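Long-range contacts in galectin (Ovis aries, PDB 6N44), which is a galectin that probably binds beta-galactoside sugars through a single carbohydrate-recognition domain built as a beta sandwich: residues A[35-40]-A[55-60]; A[63-68]-A[75-80]; A[99-104]-A[111-116]. All blocks are in the same frame, centred on the assembly; numbering follows the deposited sequence.

Contact 1. Residues A[35-40]-A[55-60]; sequences NPELQV and RFWYCD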
loop_
_atom_site.group_PDB
_atom_site.type_symbol
_atom_site.label_atom_id
_atom_site.label_comp_id
_atom_site.label_asym_id
_atom_site.label_seq_id
_atom_site.Cartn_x
_atom_site.Cartn_y
_atom_site.Cartn_z
ATOM N N ASN A 35 -2.774 -29.110 11.980
ATOM C CA ASN A 35 -3.431 -27.867 11.611
ATOM C C ASN A 35 -2.564 -27.110 10.608
ATOM O O ASN A 35 -1.347 -27.019 10.794
ATOM C CB ASN A 35 -3.680 -26.998 12.841
ATOM C CG ASN A 35 -4.616 -27.651 13.834
ATOM O OD1 ASN A 35 -4.357 -27.665 15.037
ATOM N ND2 ASN A 35 -5.707 -28.208 13.332
ATOM N N PRO A 36 -3.167 -26.552 9.557
ATOM C CA PRO A 36 -2.387 -25.819 8.543
ATOM C C PRO A 36 -1.685 -24.591 9.122
ATOM O O PRO A 36 -2.225 -23.885 9.973
ATOM C CB PRO A 36 -3.449 -25.418 7.519
ATOM C CG PRO A 36 -4.737 -25.319 8.354
ATOM C CD PRO A 36 -4.617 -26.488 9.304
ATOM N N GLU A 37 -0.474 -24.329 8.640
ATOM C CA GLU A 37 0.306 -23.167 9.043
ATOM C C GLU A 37 0.484 -22.225 7.862
ATOM O O GLU A 37 0.460 -22.641 6.703
ATOM C CB GLU A 37 1.695 -23.575 9.553
ATOM C CG GLU A 37 1.702 -24.793 10.441
ATOM C CD GLU A 37 3.034 -25.025 11.159
ATOM O OE1 GLU A 37 4.048 -24.380 10.797
ATOM O OE2 GLU A 37 3.064 -25.848 12.108
ATOM N N LEU A 38 0.680 -20.954 8.176
ATOM C CA LEU A 38 1.018 -19.923 7.208
ATOM C C LEU A 38 2.235 -19.172 7.727
ATOM O O LEU A 38 2.301 -18.834 8.912
ATOM C CB LEU A 38 -0.177 -18.964 7.002
ATOM C CG LEU A 38 0.102 -17.631 6.315
ATOM C CD1 LEU A 38 0.612 -17.853 4.881
ATOM C CD2 LEU A 38 -1.165 -16.794 6.335
ATOM N N GLN A 39 3.203 -18.910 6.850
ATOM C CA GLN A 39 4.426 -18.244 7.276
ATOM C C GLN A 39 4.907 -17.275 6.205
ATOM O O GLN A 39 5.073 -17.671 5.047
ATOM C CB GLN A 39 5.536 -19.256 7.586
ATOM C CG GLN A 39 6.794 -18.568 8.090
ATOM C CD GLN A 39 7.794 -19.566 8.594
ATOM O OE1 GLN A 39 7.649 -20.087 9.696
ATOM N NE2 GLN A 39 8.796 -19.864 7.781
ATOM N N VAL A 40 5.132 -16.018 6.585
ATOM C CA VAL A 40 5.619 -14.990 5.660
ATOM C C VAL A 40 6.889 -14.379 6.233
ATOM O O VAL A 40 6.876 -13.828 7.341
ATOM C CB VAL A 40 4.580 -13.887 5.386
ATOM C CG1 VAL A 40 5.158 -12.851 4.408
ATOM C CG2 VAL A 40 3.280 -14.472 4.832
ATOM N N ARG A 55 9.212 -11.997 10.589
ATOM C CA ARG A 55 8.507 -13.233 10.282
ATOM C C ARG A 55 7.105 -13.143 10.860
ATOM O O ARG A 55 6.929 -12.797 12.035
ATOM C CB ARG A 55 9.225 -14.474 10.845
ATOM C CG ARG A 55 8.328 -15.729 10.883
ATOM C CD ARG A 55 9.089 -17.042 11.205
ATOM N NE ARG A 55 10.021 -17.379 10.139
ATOM C CZ ARG A 55 10.806 -18.452 10.132
ATOM N NH1 ARG A 55 10.774 -19.316 11.140
ATOM N NH2 ARG A 55 11.615 -18.661 9.103
ATOM N N PHE A 56 6.122 -13.465 10.037
ATOM C CA PHE A 56 4.722 -13.564 10.426
ATOM C C PHE A 56 4.327 -15.025 10.306
ATOM O O PHE A 56 4.484 -15.622 9.235
ATOM C CB PHE A 56 3.839 -12.691 9.518
ATOM C CG PHE A 56 2.335 -12.839 9.755
ATOM C CD1 PHE A 56 1.659 -11.977 10.607
ATOM C CD2 PHE A 56 1.599 -13.805 9.081
ATOM C CE1 PHE A 56 0.269 -12.092 10.811
ATOM C CE2 PHE A 56 0.211 -13.925 9.272
ATOM C CZ PHE A 56 -0.451 -13.059 10.138
ATOM N N TRP A 57 3.805 -15.587 11.392
ATOM C CA TRP A 57 3.493 -17.006 11.479
ATOM C C TRP A 57 2.091 -17.170 12.029
ATOM O O TRP A 57 1.724 -16.526 13.017
ATOM C CB TRP A 57 4.504 -17.732 12.378
ATOM C CG TRP A 57 4.225 -19.206 12.564
ATOM C CD1 TRP A 57 4.681 -20.231 11.783
ATOM C CD2 TRP A 57 3.445 -19.812 13.604
ATOM N NE1 TRP A 57 4.227 -21.436 12.268
ATOM C CE2 TRP A 57 3.460 -21.206 13.380
ATOM C CE3 TRP A 57 2.725 -19.311 14.695
ATOM C CZ2 TRP A 57 2.806 -22.110 14.221
ATOM C CZ3 TRP A 57 2.060 -20.215 15.528
ATOM C CH2 TRP A 57 2.114 -21.598 15.286
ATOM N N TYR A 58 1.303 -18.018 11.395
ATOM C CA TYR A 58 -0.068 -18.221 11.826
ATOM C C TYR A 58 -0.362 -19.704 11.846
ATOM O O TYR A 58 -0.003 -20.424 10.914
ATOM C CB TYR A 58 -1.111 -17.532 10.918
ATOM C CG TYR A 58 -2.506 -18.028 11.263
ATOM C CD1 TYR A 58 -3.199 -17.494 12.341
ATOM C CD2 TYR A 58 -3.095 -19.073 10.556
ATOM C CE1 TYR A 58 -4.456 -17.965 12.692
ATOM C CE2 TYR A 58 -4.347 -19.555 10.901
ATOM C CZ TYR A 58 -5.023 -19.001 11.970
ATOM O OH TYR A 58 -6.275 -19.471 12.318
ATOM N N CYS A 59 -1.049 -20.144 12.894
ATOM C CA CYS A 59 -1.585 -21.498 12.922
ATOM C C CYS A 59 -2.636 -21.562 14.015
ATOM O O CYS A 59 -2.387 -21.098 15.133
ATOM C CB CYS A 59 -0.486 -22.528 13.177
ATOM S SG CYS A 59 -1.061 -24.249 13.160
ATOM N N ASP A 60 -3.812 -22.080 13.670
ATOM C CA ASP A 60 -4.834 -22.471 14.645
ATOM C C ASP A 60 -5.164 -21.338 15.623
ATOM O O ASP A 60 -5.055 -21.478 16.845
ATOM C CB ASP A 60 -4.387 -23.728 15.396
ATOM C CG ASP A 60 -5.472 -24.282 16.296
ATOM O OD1 ASP A 60 -5.141 -24.806 17.378
ATOM O OD2 ASP A 60 -6.656 -24.182 15.917
HETATM O O HOH W 1 -4.442 -23.517 11.313
#
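Leu38 and Tyr58 exchange two backbone hydrogen bonds, Tyr58 N to Leu38 O at 2.8 Å and Leu38 N to Tyr58 O at 2.9 Å. Val40 and Phe56 form a second such pair, and the bond from Phe56 N to Val40 O is nearly straight, 174° at the hydrogen. Between the two pairs, Gln39 faces Trp57 as a non-hydrogen-bonded pair. At the loop end one water bridges the two segments, donating a hydrogen bond to Pro36 O and accepting one from Asp60 N. A side-chain bond is added on the face that carries Glu37, Gln39 and Trp57: Trp57 NE1 donates in the plane of its ring to Glu37 OE1 at 3.3 Å, reaching that oxygen from above the carboxylate plane. These strands, 37-43 and 52-59, form an antiparallel hairpin in the six-stranded sheet of the galectin beta sandwich. That sheet carries the sugar site, and Arg55 is one of the residues seen to bind galactose in this protein. The amide of Gln39 stacks on the guanidinium of Arg55, the two planes 16° apart, with NE2 lying 3.3 Å above the guanidinium plane and offset toward its rim. CG of Gln39 is anti to its backbone N (chi1 -177°), and the extended chain carries the amide over to Arg55, whose NE forms a salt bridge with Asp41. Gln39 OE1 also approaches the rim of the indole, 3.6 Å from Trp57 CD1. The face carrying Leu38, Val40, Phe56 and Tyr58 is largely apolar, the Tyr58 hydroxyl being bonded to Gly61 N. There Leu38 CD2 meets the edge of the Phe56 ring, 4.3 Å from CE2, and CB packs against CB in both Leu38-Tyr58 and Val40-Phe56. Phe84 and Phe94 cover this side, Phe94 edge-to-face with Phe56.

Contact 2. Residues A[63-68]-A[75-80]; sequences VVMNTL and KEQKLH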
loop_
_atom_site.group_PDB
_atom_site.type_symbol
_atom_site.label_atom_id
_atom_site.label_comp_id
_atom_site.label_asym_id
_atom_site.label_seq_id
_atom_site.Cartn_x
_atom_site.Cartn_y
_atom_site.Cartn_z
ATOM N N VAL A 63 -1.249 -15.909 16.027
ATOM C CA VAL A 63 -0.221 -15.231 15.244
ATOM C C VAL A 63 1.007 -15.063 16.126
ATOM O O VAL A 63 0.906 -14.551 17.247
ATOM C CB VAL A 63 -0.703 -13.855 14.740
ATOM C CG1 VAL A 63 0.480 -13.025 14.246
ATOM C CG2 VAL A 63 -1.791 -13.983 13.665
ATOM N N VAL A 64 2.171 -15.454 15.620
ATOM C CA VAL A 64 3.437 -15.115 16.256
ATOM C C VAL A 64 4.278 -14.309 15.270
ATOM O O VAL A 64 4.434 -14.708 14.110
ATOM C CB VAL A 64 4.194 -16.370 16.728
ATOM C CG1 VAL A 64 5.512 -15.965 17.390
ATOM C CG2 VAL A 64 3.324 -17.179 17.686
ATOM N N MET A 65 4.817 -13.179 15.727
ATOM C CA MET A 65 5.727 -12.368 14.927
ATOM C C MET A 65 7.038 -12.193 15.674
ATOM O O MET A 65 7.041 -12.000 16.891
ATOM C CB MET A 65 5.118 -11.004 14.603
ATOM C CG MET A 65 3.807 -11.116 13.802
ATOM S SD MET A 65 2.942 -9.549 13.645
ATOM C CE MET A 65 2.191 -9.373 15.268
ATOM N N ASN A 66 8.151 -12.243 14.950
ATOM C CA ASN A 66 9.448 -12.157 15.605
ATOM C C ASN A 66 10.493 -11.709 14.597
ATOM O O ASN A 66 10.216 -11.568 13.404
ATOM C CB ASN A 66 9.833 -13.495 16.236
ATOM C CG ASN A 66 10.656 -13.325 17.492
ATOM O OD1 ASN A 66 11.211 -12.253 17.744
ATOM N ND2 ASN A 66 10.736 -14.384 18.298
ATOM N N THR A 67 11.710 -11.511 15.098
ATOM C CA THR A 67 12.857 -11.069 14.330
ATOM C C THR A 67 14.028 -11.988 14.637
ATOM O O THR A 67 14.291 -12.294 15.807
ATOM C CB THR A 67 13.240 -9.623 14.678
ATOM O OG1 THR A 67 12.164 -8.739 14.327
ATOM C CG2 THR A 67 14.494 -9.217 13.944
ATOM N N LEU A 68 14.712 -12.429 13.591
ATOM C CA LEU A 68 15.931 -13.221 13.702
ATOM C C LEU A 68 17.100 -12.299 13.392
ATOM O O LEU A 68 17.249 -11.845 12.252
ATOM C CB LEU A 68 15.908 -14.411 12.744
ATOM C CG LEU A 68 17.213 -15.228 12.751
ATOM C CD1 LEU A 68 17.390 -15.985 14.070
ATOM C CD2 LEU A 68 17.274 -16.186 11.577
ATOM N N LYS A 75 12.127 -11.512 21.236
ATOM C CA LYS A 75 10.918 -11.695 22.031
ATOM C C LYS A 75 9.688 -11.713 21.119
ATOM O O LYS A 75 9.452 -10.761 20.369
ATOM C CB LYS A 75 10.814 -10.576 23.065
ATOM C CG LYS A 75 9.514 -10.582 23.861
ATOM C CD LYS A 75 9.638 -9.745 25.138
ATOM C CE LYS A 75 8.533 -10.064 26.142
ATOM N NZ LYS A 75 7.230 -9.450 25.747
ATOM N N GLU A 76 8.906 -12.788 21.191
ATOM C CA GLU A 76 7.737 -12.938 20.333
ATOM C C GLU A 76 6.686 -11.878 20.635
ATOM O O GLU A 76 6.439 -11.533 21.793
ATOM C CB GLU A 76 7.089 -14.315 20.528
ATOM C CG GLU A 76 7.944 -15.486 20.177
ATOM C CD GLU A 76 7.188 -16.794 20.307
ATOM O OE1 GLU A 76 6.194 -16.843 21.072
ATOM O OE2 GLU A 76 7.583 -17.771 19.637
ATOM N N GLN A 77 6.039 -11.390 19.580
ATOM C CA GLN A 77 4.773 -10.680 19.696
ATOM C C GLN A 77 3.692 -11.669 19.273
ATOM O O GLN A 77 3.656 -12.093 18.114
ATOM C CB GLN A 77 4.756 -9.412 18.837
ATOM C CG GLN A 77 3.461 -8.607 19.010
ATOM C CD GLN A 77 3.398 -7.335 18.160
ATOM O OE1 GLN A 77 4.422 -6.798 17.715
ATOM N NE2 GLN A 77 2.185 -6.857 17.929
ATOM N N LYS A 78 2.826 -12.060 20.215
ATOM C CA LYS A 78 1.883 -13.151 19.995
ATOM C C LYS A 78 0.457 -12.696 20.269
ATOM O O LYS A 78 0.211 -12.002 21.255
ATOM C CB LYS A 78 2.215 -14.357 20.888
ATOM C CG LYS A 78 1.079 -15.358 20.973
ATOM C CD LYS A 78 1.329 -16.447 22.020
ATOM C CE LYS A 78 2.409 -17.418 21.576
ATOM N NZ LYS A 78 2.299 -18.737 22.276
ATOM N N LEU A 79 -0.489 -13.109 19.417
ATOM C CA LEU A 79 -1.882 -12.730 19.621
ATOM C C LEU A 79 -2.812 -13.796 19.063
ATOM O O LEU A 79 -2.396 -14.708 18.344
ATOM C CB LEU A 79 -2.208 -11.375 18.977
ATOM C CG LEU A 79 -2.104 -11.361 17.453
ATOM C CD1 LEU A 79 -3.171 -10.466 16.837
ATOM C CD2 LEU A 79 -0.721 -10.896 17.059
ATOM N N HIS A 80 -4.091 -13.659 19.407
ATOM C CA HIS A 80 -5.159 -14.510 18.909
ATOM C C HIS A 80 -5.977 -13.758 17.868
ATOM O O HIS A 80 -6.224 -12.558 18.009
ATOM C CB HIS A 80 -6.092 -14.963 20.038
ATOM C CG HIS A 80 -5.411 -15.762 21.104
ATOM N ND1 HIS A 80 -5.612 -17.117 21.261
ATOM C CD2 HIS A 80 -4.537 -15.398 22.072
ATOM C CE1 HIS A 80 -4.892 -17.552 22.279
ATOM N NE2 HIS A 80 -4.229 -16.528 22.788
HETATM O O HOH W 2 9.747 -17.164 18.187
#
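Four backbone hydrogen bonds join Val63 to Leu79 and Met65 to Gln77, with Val64 and Lys78 as the non-hydrogen-bonded pair between them. The straightest, Gln77 N to Met65 O, spans 2.9 Å at 171°. They zip up the antiparallel hairpin of strands 62-69 and 72-80 in the galectin sugar-binding sheet. Apolar contacts gather on the face of Val63, Met65 and Leu79. Leu79 CD2 touches both Val63 CG1 and Met65 CE at 3.7 Å, and the bend at chi3 of Met65 (-77°) turns its CE toward Leu79 and the Gln77 amide, whose NE2 donates to Gln112 O. On the other face, that of Val64 and Lys78, Val64 CG1 lies against the carboxylate of Glu76, 3.5 Å from CD. Polar contacts concentrate at Asn66 and Glu76, both seen to bind galactose. Their side chains cross at about a right angle, and a water links them, accepting from Asn66 ND2 at 3.0 Å and donating to Glu76 OE2 at 2.7 Å. Asn66 ND2 also donates to Gly74 O, while Thr67 N meets Asn66 OD1 side-on, well off the carbonyl plane, and Arg116 NH1 adds a weak bond. With partners at both ends of its amide, Asn66 is probably held in one orientation, consistent with a site preformed for sugar hydroxyls.

Contact 3. Residues A[99-104]-A[111-116]; sequences NEYQVF and CQFAHR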
loop_
_atom_site.group_PDB
_atom_site.type_symbol
_atom_site.label_atom_id
_atom_site.label_comp_id
_atom_site.label_asym_id
_atom_site.label_seq_id
_atom_site.Cartn_x
_atom_site.Cartn_y
_atom_site.Cartn_z
ATOM N N ASN A 99 7.517 3.364 10.532
ATOM C CA ASN A 99 7.630 2.929 11.915
ATOM C C ASN A 99 7.315 1.455 12.128
ATOM O O ASN A 99 7.822 0.867 13.085
ATOM C CB ASN A 99 6.715 3.772 12.809
ATOM C CG ASN A 99 5.285 3.860 12.279
ATOM O OD1 ASN A 99 5.053 3.958 11.069
ATOM N ND2 ASN A 99 4.317 3.838 13.189
ATOM N N GLU A 100 6.516 0.832 11.266
ATOM C CA GLU A 100 6.033 -0.514 11.557
ATOM C C GLU A 100 5.532 -1.158 10.274
ATOM O O GLU A 100 5.308 -0.481 9.263
ATOM C CB GLU A 100 4.906 -0.474 12.595
ATOM C CG GLU A 100 3.705 0.311 12.068
ATOM C CD GLU A 100 2.687 0.696 13.135
ATOM O OE1 GLU A 100 1.641 1.258 12.760
ATOM O OE2 GLU A 100 2.927 0.467 14.335
ATOM N N TYR A 101 5.366 -2.476 10.327
ATOM C CA TYR A 101 4.474 -3.167 9.403
ATOM C C TYR A 101 3.073 -3.147 9.983
ATOM O O TYR A 101 2.896 -3.352 11.188
ATOM C CB TYR A 101 4.876 -4.627 9.192
ATOM C CG TYR A 101 6.295 -4.855 8.751
ATOM C CD1 TYR A 101 7.329 -4.910 9.678
ATOM C CD2 TYR A 101 6.596 -5.054 7.410
ATOM C CE1 TYR A 101 8.637 -5.131 9.273
ATOM C CE2 TYR A 101 7.891 -5.283 7.001
ATOM C CZ TYR A 101 8.910 -5.323 7.935
ATOM O OH TYR A 101 10.211 -5.536 7.514
ATOM N N GLN A 102 2.078 -2.932 9.121
ATOM C CA GLN A 102 0.680 -3.093 9.496
ATOM C C GLN A 102 0.115 -4.296 8.749
ATOM O O GLN A 102 0.401 -4.490 7.563
ATOM C CB GLN A 102 -0.140 -1.836 9.186
ATOM C CG GLN A 102 0.396 -0.539 9.807
ATOM C CD GLN A 102 -0.630 0.605 9.758
ATOM O OE1 GLN A 102 -1.574 0.565 8.976
ATOM N NE2 GLN A 102 -0.450 1.611 10.612
ATOM N N VAL A 103 -0.666 -5.115 9.445
ATOM C CA VAL A 103 -1.181 -6.357 8.889
ATOM C C VAL A 103 -2.697 -6.270 8.831
ATOM O O VAL A 103 -3.348 -5.905 9.820
ATOM C CB VAL A 103 -0.731 -7.582 9.712
ATOM C CG1 VAL A 103 -1.168 -8.883 9.023
ATOM C CG2 VAL A 103 0.775 -7.558 9.917
ATOM N N PHE A 104 -3.249 -6.614 7.673
ATOM C CA PHE A 104 -4.679 -6.661 7.426
ATOM C C PHE A 104 -5.018 -8.023 6.847
ATOM O O PHE A 104 -4.240 -8.595 6.076
ATOM C CB PHE A 104 -5.138 -5.567 6.432
ATOM C CG PHE A 104 -4.816 -4.174 6.870
ATOM C CD1 PHE A 104 -5.798 -3.368 7.440
ATOM C CD2 PHE A 104 -3.532 -3.670 6.725
ATOM C CE1 PHE A 104 -5.506 -2.061 7.841
ATOM C CE2 PHE A 104 -3.226 -2.371 7.129
ATOM C CZ PHE A 104 -4.227 -1.571 7.697
ATOM N N CYS A 111 -2.981 -6.579 13.313
ATOM C CA CYS A 111 -1.866 -6.343 14.221
ATOM C C CYS A 111 -0.821 -5.497 13.503
ATOM O O CYS A 111 -0.868 -5.314 12.285
ATOM C CB CYS A 111 -1.247 -7.658 14.717
ATOM S SG CYS A 111 -0.734 -8.824 13.404
ATOM N N GLN A 112 0.121 -4.982 14.285
ATOM C CA GLN A 112 1.226 -4.177 13.789
ATOM C C GLN A 112 2.517 -4.654 14.441
ATOM O O GLN A 112 2.508 -5.141 15.573
ATOM C CB GLN A 112 1.015 -2.679 14.077
ATOM C CG GLN A 112 -0.331 -2.109 13.575
ATOM C CD GLN A 112 -1.527 -2.486 14.463
ATOM O OE1 GLN A 112 -2.506 -3.080 14.000
ATOM N NE2 GLN A 112 -1.452 -2.133 15.738
ATOM N N PHE A 113 3.631 -4.485 13.725
ATOM C CA PHE A 113 4.949 -4.941 14.169
ATOM C C PHE A 113 5.945 -3.806 13.971
ATOM O O PHE A 113 6.301 -3.489 12.832
ATOM C CB PHE A 113 5.388 -6.186 13.386
ATOM C CG PHE A 113 6.642 -6.832 13.903
ATOM C CD1 PHE A 113 6.590 -7.719 14.971
ATOM C CD2 PHE A 113 7.879 -6.571 13.316
ATOM C CE1 PHE A 113 7.745 -8.332 15.457
ATOM C CE2 PHE A 113 9.040 -7.188 13.802
ATOM C CZ PHE A 113 8.961 -8.072 14.877
ATOM N N ALA A 114 6.401 -3.211 15.074
ATOM C CA ALA A 114 7.420 -2.166 15.020
ATOM C C ALA A 114 8.724 -2.687 14.423
ATOM O O ALA A 114 9.162 -3.797 14.727
ATOM C CB ALA A 114 7.673 -1.625 16.432
ATOM N N HIS A 115 9.361 -1.879 13.577
ATOM C CA HIS A 115 10.594 -2.327 12.947
ATOM C C HIS A 115 11.655 -2.587 14.012
ATOM O O HIS A 115 11.817 -1.810 14.956
ATOM C CB HIS A 115 11.108 -1.294 11.934
ATOM C CG HIS A 115 10.244 -1.156 10.720
ATOM N ND1 HIS A 115 10.101 -2.163 9.789
ATOM C CD2 HIS A 115 9.466 -0.130 10.289
ATOM C CE1 HIS A 115 9.272 -1.765 8.838
ATOM N NE2 HIS A 115 8.870 -0.537 9.121
ATOM N N ARG A 116 12.369 -3.692 13.858
ATOM C CA ARG A 116 13.473 -4.027 14.745
ATOM C C ARG A 116 14.811 -3.991 14.038
ATOM O O ARG A 116 15.807 -3.573 14.625
ATOM C CB ARG A 116 13.253 -5.408 15.365
ATOM C CG ARG A 116 12.063 -5.486 16.296
ATOM C CD ARG A 116 12.022 -6.854 16.941
ATOM N NE ARG A 116 10.722 -7.185 17.506
ATOM C CZ ARG A 116 10.463 -8.335 18.119
ATOM N NH1 ARG A 116 11.427 -9.239 18.251
ATOM N NH2 ARG A 116 9.251 -8.584 18.597
HETATM O O HOH W 3 11.706 -4.182 9.504
#
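A water is gripped by His115 and Tyr101, hydrogen-bonded to His115 ND1 at 2.6 Å and to Tyr101 OH at 2.8 Å; it lies in the plane of the imidazole, at its edge. The two residues sit at one end of an antiparallel hairpin, strands 100-105 and 108-114, at the border of the five-stranded sheet of the galectin sandwich. His115 NE2 is hydrogen-bonded to Leu97 O, which with the water fixes the ring at both nitrogens. His115 CE1 lies over one face of the Tyr101 ring, 3.5 Å above its plane and offset toward the rim, the ring planes being inclined at 58°. The side chains cross at about a right angle. CG of Tyr101 sits beside its own backbone N, anti to the carbonyl carbon (chi1 -55°), which puts the ring beside the His115 imidazole. Backbone bonds pair Tyr101 with Phe113 in both directions, while His115 N reaches Asn99 O at 3.2 Å and Val103 N donates to Cys111 O. On the face that turns inward, Tyr101 CD1 approaches the edge of the Phe113 ring, both rings stack with Phe54 of the other sheet, and Val103 CB packs against Cys111 SG at 3.9 Å. Glu100 and Gln102 lie on the other face of the hairpin. The side chain of Glu100 lies beside that of Gln112, pointing the same way, its OE2 3.7 Å from Gln112 CB, while Gln102 NE2 donates to Glu100 OE1 at 3.0 Å, arriving on the anti side of the carboxylate and 15° out of its plane.

Overall arrangement
Contacts 1 and 2 are successive hairpins of the six-stranded sheet, their centres about 11 Å apart, and are joined where strands 52-59 and 62-69 run side by side: Trp57 O lies 2.9 Å from Val64 N and Arg55 N 3.0 Å from Asn66 O. This brings together three residues seen to bind galactose in this protein, Arg55 of contact 1 with Asn66 and Glu76 of contact 2, though no galactose is bound here; the side chains of Arg55 and Asn66 are about 6 Å apart. Contact 3 belongs to the other sheet. It reaches contact 2 through Arg116 NH2, 2.8 Å from Lys75 O, and meets contact 1 in the sandwich interior, where Phe56 CE1 lies 3.9 Å from Val103 CG1.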